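Local coordinates for protein putative Nitroreductase (Anabaena variabilis ATCC 29413, PDB 3EO7) that binds flavin mononucleotide and, as a member of the nitroreductase family, probably acts as an FMN-dependent oxidoreductase, at residues Asn475-Val489 with Glu499-Arg511. Numbering follows the deposited sequence.
Sequences NLGVSGIGGFFDDQV and EAVIYITTLGRPR. With FMN (flavin mononucleotide), chain B; PGR (R-1,2-propanediol), chain R.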
ATOM      1  N   ASN A 475       0.531  12.317  17.213  1.00 17.35           N
ATOM      2  CA  ASN A 475      -0.534  12.129  18.215  1.00 20.22           C
ATOM      3  C   ASN A 475      -1.906  12.482  17.680  1.00 19.84           C
ATOM      4  O   ASN A 475      -2.787  12.960  18.413  1.00 20.21           O
ATOM      5  CB  ASN A 475      -0.233  12.961  19.458  1.00 20.62           C
ATOM      6  CG  ASN A 475       1.095  12.597  20.085  1.00 27.18           C
ATOM      7  OD1 ASN A 475       1.938  13.458  20.325  1.00 38.38           O
ATOM      8  ND2 ASN A 475       1.303  11.318  20.306  1.00 24.47           N
ATOM      9  N   LEU A 476      -2.086  12.209  16.402  1.00 15.58           N
ATOM     10  CA  LEU A 476      -3.340  12.447  15.711  1.00 16.65           C
ATOM     11  C   LEU A 476      -4.041  11.120  15.441  1.00 15.77           C
ATOM     12  O   LEU A 476      -3.489  10.031  15.700  1.00 18.94           O
ATOM     13  CB  LEU A 476      -3.078  13.173  14.393  1.00 18.47           C
ATOM     14  CG  LEU A 476      -2.340  14.513  14.472  1.00 20.02           C
ATOM     15  CD1 LEU A 476      -2.124  15.020  13.020  1.00 20.56           C
ATOM     16  CD2 LEU A 476      -3.064  15.514  15.355  1.00 21.52           C
ATOM     17  N   GLY A 477      -5.281  11.221  14.982  1.00 17.59           N
ATOM     18  CA  GLY A 477      -6.103  10.072  14.585  1.00 16.38           C
ATOM     19  C   GLY A 477      -6.106   9.939  13.072  1.00 16.97           C
ATOM     20  O   GLY A 477      -5.986  10.932  12.351  1.00 15.59           O
ATOM     21  N   VAL A 478      -6.200   8.697  12.598  1.00 15.91           N
ATOM     22  CA  VAL A 478      -6.176   8.421  11.180  1.00 15.72           C
ATOM     23  C   VAL A 478      -6.844   7.098  10.866  1.00 15.93           C
ATOM     24  O   VAL A 478      -6.788   6.163  11.650  1.00 16.54           O
ATOM     25  CB  VAL A 478      -4.701   8.393  10.649  1.00 15.50           C
ATOM     26  CG1 VAL A 478      -3.850   7.323  11.397  1.00 14.69           C
ATOM     27  CG2 VAL A 478      -4.643   8.180   9.091  1.00 13.28           C
ATOM     28  N   SER A 479      -7.504   7.039   9.714  1.00 16.73           N
ATOM     29  CA  SER A 479      -8.020   5.792   9.220  1.00 13.99           C
ATOM     30  C   SER A 479      -8.294   5.852   7.733  1.00 15.82           C
ATOM     31  O   SER A 479      -8.924   6.785   7.251  1.00 14.31           O
ATOM     32  CB  SER A 479      -9.316   5.382   9.936  1.00 16.25           C
ATOM     33  OG  SER A 479      -9.767   4.098   9.474  1.00 16.64           O
ATOM     34  N   GLY A 480      -7.878   4.815   7.019  1.00 13.27           N
ATOM     35  CA  GLY A 480      -8.270   4.655   5.650  1.00 15.83           C
ATOM     36  C   GLY A 480      -9.753   4.314   5.621  1.00 16.83           C
ATOM     37  O   GLY A 480     -10.338   3.871   6.635  1.00 16.45           O
ATOM     38  N   ILE A 481     -10.349   4.527   4.454  1.00 15.47           N
ATOM     39  CA  ILE A 481     -11.737   4.203   4.141  1.00 15.62           C
ATOM     40  C   ILE A 481     -11.716   3.568   2.745  1.00 17.11           C
ATOM     41  O   ILE A 481     -11.418   4.244   1.761  1.00 17.25           O
ATOM     42  CB  ILE A 481     -12.620   5.475   4.077  1.00 17.38           C
ATOM     43  CG1 ILE A 481     -12.592   6.245   5.404  1.00 22.54           C
ATOM     44  CG2 ILE A 481     -14.047   5.116   3.640  1.00 17.19           C
ATOM     45  CD1 ILE A 481     -13.296   5.630   6.530  1.00 19.32           C
ATOM     46  N   GLY A 482     -12.028   2.280   2.658  1.00 16.72           N
ATOM     47  CA  GLY A 482     -11.945   1.580   1.372  1.00 17.10           C
ATOM     48  C   GLY A 482     -13.178   1.651   0.506  1.00 18.30           C
ATOM     49  O   GLY A 482     -13.087   1.593  -0.723  1.00 20.54           O
ATOM     50  N   GLY A 483     -14.321   1.764   1.155  1.00 17.77           N
ATOM     51  CA  GLY A 483     -15.627   1.792   0.508  1.00 17.61           C
ATOM     52  C   GLY A 483     -16.269   3.163   0.601  1.00 15.65           C
ATOM     53  O   GLY A 483     -16.326   3.781   1.661  1.00 16.75           O
ATOM     54  N   PHE A 484     -16.779   3.638  -0.524  1.00 17.51           N
ATOM     55  CA  PHE A 484     -17.359   4.973  -0.606  1.00 15.86           C
ATOM     56  C   PHE A 484     -18.283   5.060  -1.815  1.00 16.41           C
ATOM     57  O   PHE A 484     -18.285   4.157  -2.669  1.00 15.50           O
ATOM     58  CB  PHE A 484     -16.206   6.015  -0.692  1.00 16.58           C
ATOM     59  CG  PHE A 484     -15.142   5.641  -1.689  1.00 17.13           C
ATOM     60  CD1 PHE A 484     -15.302   5.929  -3.032  1.00 17.91           C
ATOM     61  CD2 PHE A 484     -14.003   4.927  -1.275  1.00 18.09           C
ATOM     62  CE1 PHE A 484     -14.329   5.529  -3.967  1.00 17.04           C
ATOM     63  CE2 PHE A 484     -13.035   4.537  -2.209  1.00 17.10           C
ATOM     64  CZ  PHE A 484     -13.210   4.836  -3.548  1.00 17.60           C
ATOM     65  N   PHE A 485     -19.096   6.115  -1.872  1.00 15.95           N
ATOM     66  CA  PHE A 485     -19.982   6.305  -3.012  1.00 15.59           C
ATOM     67  C   PHE A 485     -19.185   6.959  -4.132  1.00 16.30           C
ATOM     68  O   PHE A 485     -19.184   8.184  -4.278  1.00 14.92           O
ATOM     69  CB  PHE A 485     -21.213   7.091  -2.605  1.00 14.68           C
ATOM     70  CG  PHE A 485     -22.149   6.315  -1.712  1.00 13.88           C
ATOM     71  CD1 PHE A 485     -22.632   5.074  -2.097  1.00 16.33           C
ATOM     72  CD2 PHE A 485     -22.594   6.859  -0.510  1.00 14.71           C
ATOM     73  CE1 PHE A 485     -23.505   4.366  -1.278  1.00 17.23           C
ATOM     74  CE2 PHE A 485     -23.473   6.154   0.314  1.00 18.98           C
ATOM     75  CZ  PHE A 485     -23.909   4.914  -0.062  1.00 17.83           C
ATOM     76  N   ASP A 486     -18.571   6.100  -4.958  1.00 16.07           N
ATOM     77  CA  ASP A 486     -17.615   6.526  -5.975  1.00 17.17           C
ATOM     78  C   ASP A 486     -18.026   7.749  -6.799  1.00 16.43           C
ATOM     79  O   ASP A 486     -17.304   8.738  -6.827  1.00 19.63           O
ATOM     80  CB  ASP A 486     -17.342   5.370  -6.947  1.00 15.81           C
ATOM     81  CG  ASP A 486     -16.689   4.150  -6.259  1.00 15.65           C
ATOM     82  OD1 ASP A 486     -17.362   3.569  -5.366  1.00 17.00           O
ATOM     83  OD2 ASP A 486     -15.535   3.802  -6.635  1.00 15.95           O
ATOM     84  N   ASP A 487     -19.149   7.650  -7.485  1.00 17.41           N
ATOM     85  CA  ASP A 487     -19.544   8.707  -8.422  1.00 20.84           C
ATOM     86  C   ASP A 487     -19.960   9.969  -7.718  1.00 21.80           C
ATOM     87  O   ASP A 487     -19.725  11.072  -8.236  1.00 24.46           O
ATOM     88  CB  ASP A 487     -20.660   8.230  -9.364  1.00 21.23           C
ATOM     89  CG  ASP A 487     -20.192   7.154 -10.358  1.00 22.23           C
ATOM     90  OD1 ASP A 487     -18.991   7.098 -10.670  1.00 21.47           O
ATOM     91  OD2 ASP A 487     -21.046   6.372 -10.786  1.00 30.04           O
ATOM     92  N   GLN A 488     -20.505   9.835  -6.512  1.00 18.24           N
ATOM     93  CA  GLN A 488     -21.010  10.986  -5.774  1.00 19.16           C
ATOM     94  C   GLN A 488     -19.922  11.875  -5.205  1.00 20.07           C
ATOM     95  O   GLN A 488     -20.151  13.052  -4.920  1.00 18.36           O
ATOM     96  CB  GLN A 488     -21.984  10.503  -4.682  1.00 18.68           C
ATOM     97  CG  GLN A 488     -23.352  10.014  -5.217  1.00 18.41           C
ATOM     98  CD  GLN A 488     -23.297   8.728  -6.034  1.00 25.00           C
ATOM     99  OE1 GLN A 488     -22.512   7.821  -5.738  1.00 22.20           O
ATOM    100  NE2 GLN A 488     -24.115   8.649  -7.089  1.00 26.52           N
ATOM    101  N   VAL A 489     -18.723  11.332  -5.018  1.00 18.41           N
ATOM    102  CA  VAL A 489     -17.640  12.122  -4.482  1.00 21.02           C
ATOM    103  C   VAL A 489     -17.336  13.337  -5.365  1.00 16.91           C
ATOM    104  O   VAL A 489     -17.240  14.470  -4.873  1.00 19.18           O
ATOM    105  CB  VAL A 489     -16.340  11.301  -4.284  1.00 18.66           C
ATOM    106  CG1 VAL A 489     -15.188  12.215  -3.769  1.00 17.56           C
ATOM    107  CG2 VAL A 489     -16.562  10.130  -3.345  1.00 21.08           C
ATOM    108  N   GLU A 499     -11.346  12.147 -12.948  1.00 18.37           N
ATOM    109  CA  GLU A 499     -10.632  11.557 -11.831  1.00 17.31           C
ATOM    110  C   GLU A 499     -11.512  10.583 -11.065  1.00 20.75           C
ATOM    111  O   GLU A 499     -12.490  10.988 -10.444  1.00 23.56           O
ATOM    112  CB  GLU A 499     -10.118  12.628 -10.891  1.00 17.17           C
ATOM    113  CG  GLU A 499      -9.163  13.627 -11.501  1.00 17.66           C
ATOM    114  CD  GLU A 499      -7.800  13.077 -11.836  1.00 17.62           C
ATOM    115  OE1 GLU A 499      -7.307  12.123 -11.149  1.00 18.73           O
ATOM    116  OE2 GLU A 499      -7.177  13.631 -12.769  1.00 18.72           O
ATOM    117  N   ALA A 500     -11.155   9.301 -11.123  1.00 18.01           N
ATOM    118  CA  ALA A 500     -11.840   8.271 -10.347  1.00 17.01           C
ATOM    119  C   ALA A 500     -11.192   8.232  -8.966  1.00 16.35           C
ATOM    120  O   ALA A 500      -9.982   8.137  -8.857  1.00 15.90           O
ATOM    121  CB  ALA A 500     -11.702   6.920 -10.998  1.00 16.04           C
ATOM    122  N   VAL A 501     -11.992   8.299  -7.912  1.00 16.67           N
ATOM    123  CA  VAL A 501     -11.480   8.180  -6.554  1.00 16.34           C
ATOM    124  C   VAL A 501     -11.052   6.728  -6.322  1.00 15.94           C
ATOM    125  O   VAL A 501     -11.838   5.792  -6.582  1.00 17.76           O
ATOM    126  CB  VAL A 501     -12.522   8.604  -5.497  1.00 16.43           C
ATOM    127  CG1 VAL A 501     -12.028   8.283  -4.099  1.00 16.15           C
ATOM    128  CG2 VAL A 501     -12.875  10.105  -5.641  1.00 17.21           C
ATOM    129  N   ILE A 502      -9.805   6.567  -5.879  1.00 14.36           N
ATOM    130  CA  ILE A 502      -9.175   5.270  -5.593  1.00 17.98           C
ATOM    131  C   ILE A 502      -9.151   4.960  -4.096  1.00 17.16           C
ATOM    132  O   ILE A 502      -9.332   3.830  -3.690  1.00 17.08           O
ATOM    133  CB  ILE A 502      -7.683   5.297  -6.111  1.00 20.10           C
ATOM    134  CG1 ILE A 502      -7.650   5.582  -7.613  1.00 29.09           C
ATOM    135  CG2 ILE A 502      -6.935   4.018  -5.785  1.00 27.58           C
ATOM    136  CD1 ILE A 502      -8.500   4.626  -8.375  1.00 22.10           C
ATOM    137  N   TYR A 503      -8.899   5.971  -3.265  1.00 16.69           N
ATOM    138  CA  TYR A 503      -8.752   5.727  -1.838  1.00 15.47           C
ATOM    139  C   TYR A 503      -9.032   6.996  -1.070  1.00 16.08           C
ATOM    140  O   TYR A 503      -8.895   8.089  -1.616  1.00 16.47           O
ATOM    141  CB  TYR A 503      -7.326   5.218  -1.573  1.00 14.78           C
ATOM    142  CG  TYR A 503      -7.006   4.657  -0.207  1.00 15.39           C
ATOM    143  CD1 TYR A 503      -7.934   3.902   0.509  1.00 14.66           C
ATOM    144  CD2 TYR A 503      -5.738   4.827   0.338  1.00 17.12           C
ATOM    145  CE1 TYR A 503      -7.644   3.383   1.752  1.00 14.97           C
ATOM    146  CE2 TYR A 503      -5.406   4.287   1.584  1.00 14.62           C
ATOM    147  CZ  TYR A 503      -6.354   3.547   2.273  1.00 12.34           C
ATOM    148  OH  TYR A 503      -6.093   3.001   3.466  1.00 15.72           O
ATOM    149  N   ILE A 504      -9.424   6.813   0.191  1.00 15.03           N
ATOM    150  CA  ILE A 504      -9.724   7.880   1.128  1.00 15.23           C
ATOM    151  C   ILE A 504      -8.951   7.631   2.420  1.00 16.42           C
ATOM    152  O   ILE A 504      -8.879   6.506   2.910  1.00 17.11           O
ATOM    153  CB  ILE A 504     -11.235   7.918   1.459  1.00 14.13           C
ATOM    154  CG1 ILE A 504     -12.017   8.198   0.184  1.00 15.91           C
ATOM    155  CG2 ILE A 504     -11.551   8.869   2.620  1.00 17.84           C
ATOM    156  CD1 ILE A 504     -13.559   8.146   0.373  1.00 17.21           C
ATOM    157  N   THR A 505      -8.368   8.694   2.948  1.00 15.21           N
ATOM    158  CA  THR A 505      -7.688   8.653   4.245  1.00 14.54           C
ATOM    159  C   THR A 505      -8.229   9.808   5.107  1.00 17.75           C
ATOM    160  O   THR A 505      -8.097  10.967   4.735  1.00 17.23           O
ATOM    161  CB  THR A 505      -6.167   8.749   4.138  1.00 13.99           C
ATOM    162  OG1 THR A 505      -5.644   7.687   3.343  1.00 14.84           O
ATOM    163  CG2 THR A 505      -5.502   8.749   5.571  1.00 15.27           C
ATOM    164  N   THR A 506      -8.851   9.453   6.230  1.00 15.55           N
ATOM    165  CA  THR A 506      -9.409  10.403   7.180  1.00 16.14           C
ATOM    166  C   THR A 506      -8.354  10.732   8.218  1.00 16.38           C
ATOM    167  O   THR A 506      -7.530   9.894   8.559  1.00 14.70           O
ATOM    168  CB  THR A 506     -10.695   9.879   7.888  1.00 16.94           C
ATOM    169  OG1 THR A 506     -10.390   8.703   8.667  1.00 15.91           O
ATOM    170  CG2 THR A 506     -11.828   9.573   6.844  1.00 17.84           C
ATOM    171  N   LEU A 507      -8.399  11.974   8.685  1.00 16.32           N
ATOM    172  CA  LEU A 507      -7.499  12.488   9.670  1.00 15.57           C
ATOM    173  C   LEU A 507      -8.295  13.296  10.700  1.00 16.16           C
ATOM    174  O   LEU A 507      -9.165  14.093  10.348  1.00 16.64           O
ATOM    175  CB  LEU A 507      -6.476  13.409   9.006  1.00 15.26           C
ATOM    176  CG  LEU A 507      -5.573  12.790   7.948  1.00 15.50           C
ATOM    177  CD1 LEU A 507      -4.908  13.853   7.072  1.00 18.91           C
ATOM    178  CD2 LEU A 507      -4.546  11.883   8.691  1.00 17.01           C
ATOM    179  N   GLY A 508      -7.946  13.129  11.957  1.00 17.00           N
ATOM    180  CA  GLY A 508      -8.649  13.840  13.029  1.00 17.36           C
ATOM    181  C   GLY A 508      -7.916  13.748  14.334  1.00 17.09           C
ATOM    182  O   GLY A 508      -6.714  13.493  14.358  1.00 17.33           O
ATOM    183  N   ARG A 509      -8.632  14.026  15.428  1.00 19.30           N
ATOM    184  CA  ARG A 509      -8.078  13.851  16.771  1.00 18.50           C
ATOM    185  C   ARG A 509      -8.864  12.684  17.377  1.00 18.19           C
ATOM    186  O   ARG A 509     -10.089  12.610  17.273  1.00 19.24           O
ATOM    187  CB  ARG A 509      -8.142  15.113  17.645  1.00 20.46           C
ATOM    188  CG  ARG A 509      -7.553  16.383  17.001  1.00 18.92           C
ATOM    189  CD  ARG A 509      -7.098  17.436  18.003  1.00 21.35           C
ATOM    190  NE  ARG A 509      -5.698  17.209  18.338  1.00 22.26           N
ATOM    191  CZ  ARG A 509      -4.662  17.722  17.660  1.00 27.17           C
ATOM    192  NH1 ARG A 509      -4.826  18.552  16.643  1.00 23.80           N
ATOM    193  NH2 ARG A 509      -3.433  17.424  18.041  1.00 20.92           N
ATOM    194  N   PRO A 510      -8.156  11.743  17.999  1.00 21.94           N
ATOM    195  CA  PRO A 510      -8.837  10.571  18.520  1.00 21.89           C
ATOM    196  C   PRO A 510      -9.835  10.876  19.617  1.00 22.39           C
ATOM    197  O   PRO A 510      -9.643  11.793  20.407  1.00 21.43           O
ATOM    198  CB  PRO A 510      -7.693   9.722  19.075  1.00 26.11           C
ATOM    199  CG  PRO A 510      -6.468  10.257  18.463  1.00 25.81           C
ATOM    200  CD  PRO A 510      -6.716  11.706  18.284  1.00 22.76           C
ATOM    201  N   ARG A 511     -10.898  10.101  19.642  1.00 24.75           N
ATOM    202  CA  ARG A 511     -11.940  10.274  20.639  1.00 31.03           C
ATOM    203  C   ARG A 511     -11.385   9.755  21.947  1.00 33.99           C
ATOM    204  O   ARG A 511     -10.551   8.848  21.956  1.00 34.54           O
ATOM    205  CB  ARG A 511     -13.207   9.521  20.218  1.00 30.20           C
ATOM    206  CG  ARG A 511     -14.463  10.021  20.869  1.00 36.17           C
ATOM    207  CD  ARG A 511     -15.732   9.385  20.270  1.00 35.21           C
ATOM    208  NE  ARG A 511     -16.149   9.930  18.968  1.00 37.55           N
ATOM    209  CZ  ARG A 511     -17.232   9.507  18.303  1.00 41.34           C
ATOM    210  NH1 ARG A 511     -18.020   8.570  18.823  1.00 44.89           N
ATOM    211  NH2 ARG A 511     -17.557  10.032  17.123  1.00 44.50           N
ATOM    212  OXT ARG A 511     -11.723  10.271  23.014  1.00 38.19           O
TER
HETATM  213  N1  FMN B 700     -11.466   1.283   9.004  1.00 13.36           N
HETATM  214  C2  FMN B 700     -12.766   1.749   9.112  1.00 19.23           C
HETATM  215  O2  FMN B 700     -13.267   1.970  10.209  1.00 17.54           O
HETATM  216  N3  FMN B 700     -13.577   1.961   8.029  1.00 16.12           N
HETATM  217  C4  FMN B 700     -13.170   1.687   6.758  1.00 17.03           C
HETATM  218  O4  FMN B 700     -13.878   2.073   5.810  1.00 16.24           O
HETATM  219  C4A FMN B 700     -11.866   1.220   6.600  1.00 14.89           C
HETATM  220  N5  FMN B 700     -11.408   0.874   5.344  1.00 12.76           N
HETATM  221  C5A FMN B 700     -10.063   0.489   5.176  1.00 13.33           C
HETATM  222  C6  FMN B 700      -9.529   0.244   3.916  1.00 12.98           C
HETATM  223  C7  FMN B 700      -8.205  -0.159   3.749  1.00 13.46           C
HETATM  224  C7M FMN B 700      -7.613  -0.303   2.339  1.00 13.11           C
HETATM  225  C8  FMN B 700      -7.386  -0.320   4.860  1.00 14.61           C
HETATM  226  C8M FMN B 700      -5.896  -0.564   4.735  1.00 10.86           C
HETATM  227  C9  FMN B 700      -7.897  -0.072   6.147  1.00 13.14           C
HETATM  228  C9A FMN B 700      -9.234   0.333   6.302  1.00 13.07           C
HETATM  229  N10 FMN B 700      -9.750   0.570   7.571  1.00 14.49           N
HETATM  230  C10 FMN B 700     -11.033   1.020   7.721  1.00 14.61           C
HETATM  231  C1' FMN B 700      -8.987   0.182   8.822  1.00 12.78           C
HETATM  232  C2' FMN B 700      -9.004  -1.308   9.100  1.00 14.98           C
HETATM  233  O2' FMN B 700     -10.263  -1.673   9.708  1.00 16.43           O
HETATM  234  C3' FMN B 700      -7.822  -1.663   9.999  1.00 13.02           C
HETATM  235  O3' FMN B 700      -6.594  -1.470   9.291  1.00 13.97           O
HETATM  236  C4' FMN B 700      -7.894  -3.080  10.598  1.00 13.75           C
HETATM  237  O4' FMN B 700      -9.066  -3.223  11.450  1.00 15.56           O
HETATM  238  C5' FMN B 700      -6.634  -3.380  11.386  1.00 11.88           C
HETATM  239  O5' FMN B 700      -6.427  -2.461  12.424  1.00 14.48           O
HETATM  240  P   FMN B 700      -5.116  -1.581  12.524  1.00 14.60           P
HETATM  241  O1P FMN B 700      -5.079  -0.664  11.306  1.00 14.99           O
HETATM  242  O2P FMN B 700      -5.274  -0.803  13.825  1.00 14.81           O
HETATM  243  O3P FMN B 700      -3.908  -2.470  12.567  1.00 13.91           O
HETATM  244  C1  PGR R 716     -16.963   9.695 -11.456  1.00 55.58           C
HETATM  245  C2  PGR R 716     -17.759  10.909 -11.952  1.00 56.40           C
HETATM  246  C3  PGR R 716     -18.757  10.503 -13.031  1.00 38.98           C
HETATM  247  O1  PGR R 716     -15.588   9.801 -11.882  1.00 55.19           O
HETATM  248  O2  PGR R 716     -18.515  11.548 -10.904  1.00 53.66           O
HETATM  249  O   HOH W   1      -2.882  15.229  19.880  1.00 32.43           O
HETATM  250  O   HOH W   2     -14.094   5.697  -7.965  1.00 14.56           O
HETATM  251  O   HOH W   3     -14.863   9.003  -8.234  1.00 17.64           O
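Phe-484 and Val-501 form a tight apolar cluster: methyl CG1 of Val-501 sits over one face of the phenyl ring, a CH-pi contact with CG1 4.0 Å from the ring centroid of Phe-484. CG of Phe-484 lies between its own backbone N and carbonyl carbon (chi1 47°), which turns the ring in toward strand 500-508, where CD1 of Ile-504 meets CB and CG of Phe-484, each at 3.6 Å. The other methyl of Val-501, CG2, packs against Val-489 of helix 486-493, and beside the cluster waters link Asp-486 to the backbone of Val-501. Replacing Phe-484 by an alanine would probably leave the CG1 methyl of Val-501 without the ring face it lies over and open a gap beside CD1 of Ile-504.

Farther along, strands 477-481 and 500-508 pair antiparallel. The carbonyl O of Ser-479 is gripped twice, by Thr-506 N at 2.9 Å and by Thr-506 OG1 at 2.8 Å, the hydroxyl lying in the carbonyl plane on a lone pair; Tyr-340 also bonds that hydroxyl. Beside it, CG2 of Thr-506 touches CG1 of Ile-481.

The far end, with Asn-475 and Pro-510, is more open to solvent. CD2 of Leu-476 rests over one guanidinium face of Arg-509, toward its rim, while a water in the plane of the group, at its edge, accepts from Arg-509 NH2 (water O to NH2 2.9 Å) and donates to Asn-475 O; Glu-349 salt-bridges the same arginine.

Just past the end of strand 477-481, Gly-482 N donates to FMN N5 at 3.1 Å, and the Tyr-503 ring, its hydroxyl bonded to His-191, approaches methyl C7M of the flavin. A backbone N-H directed at flavin N5 is typical of the FMN site of the nitroreductase fold.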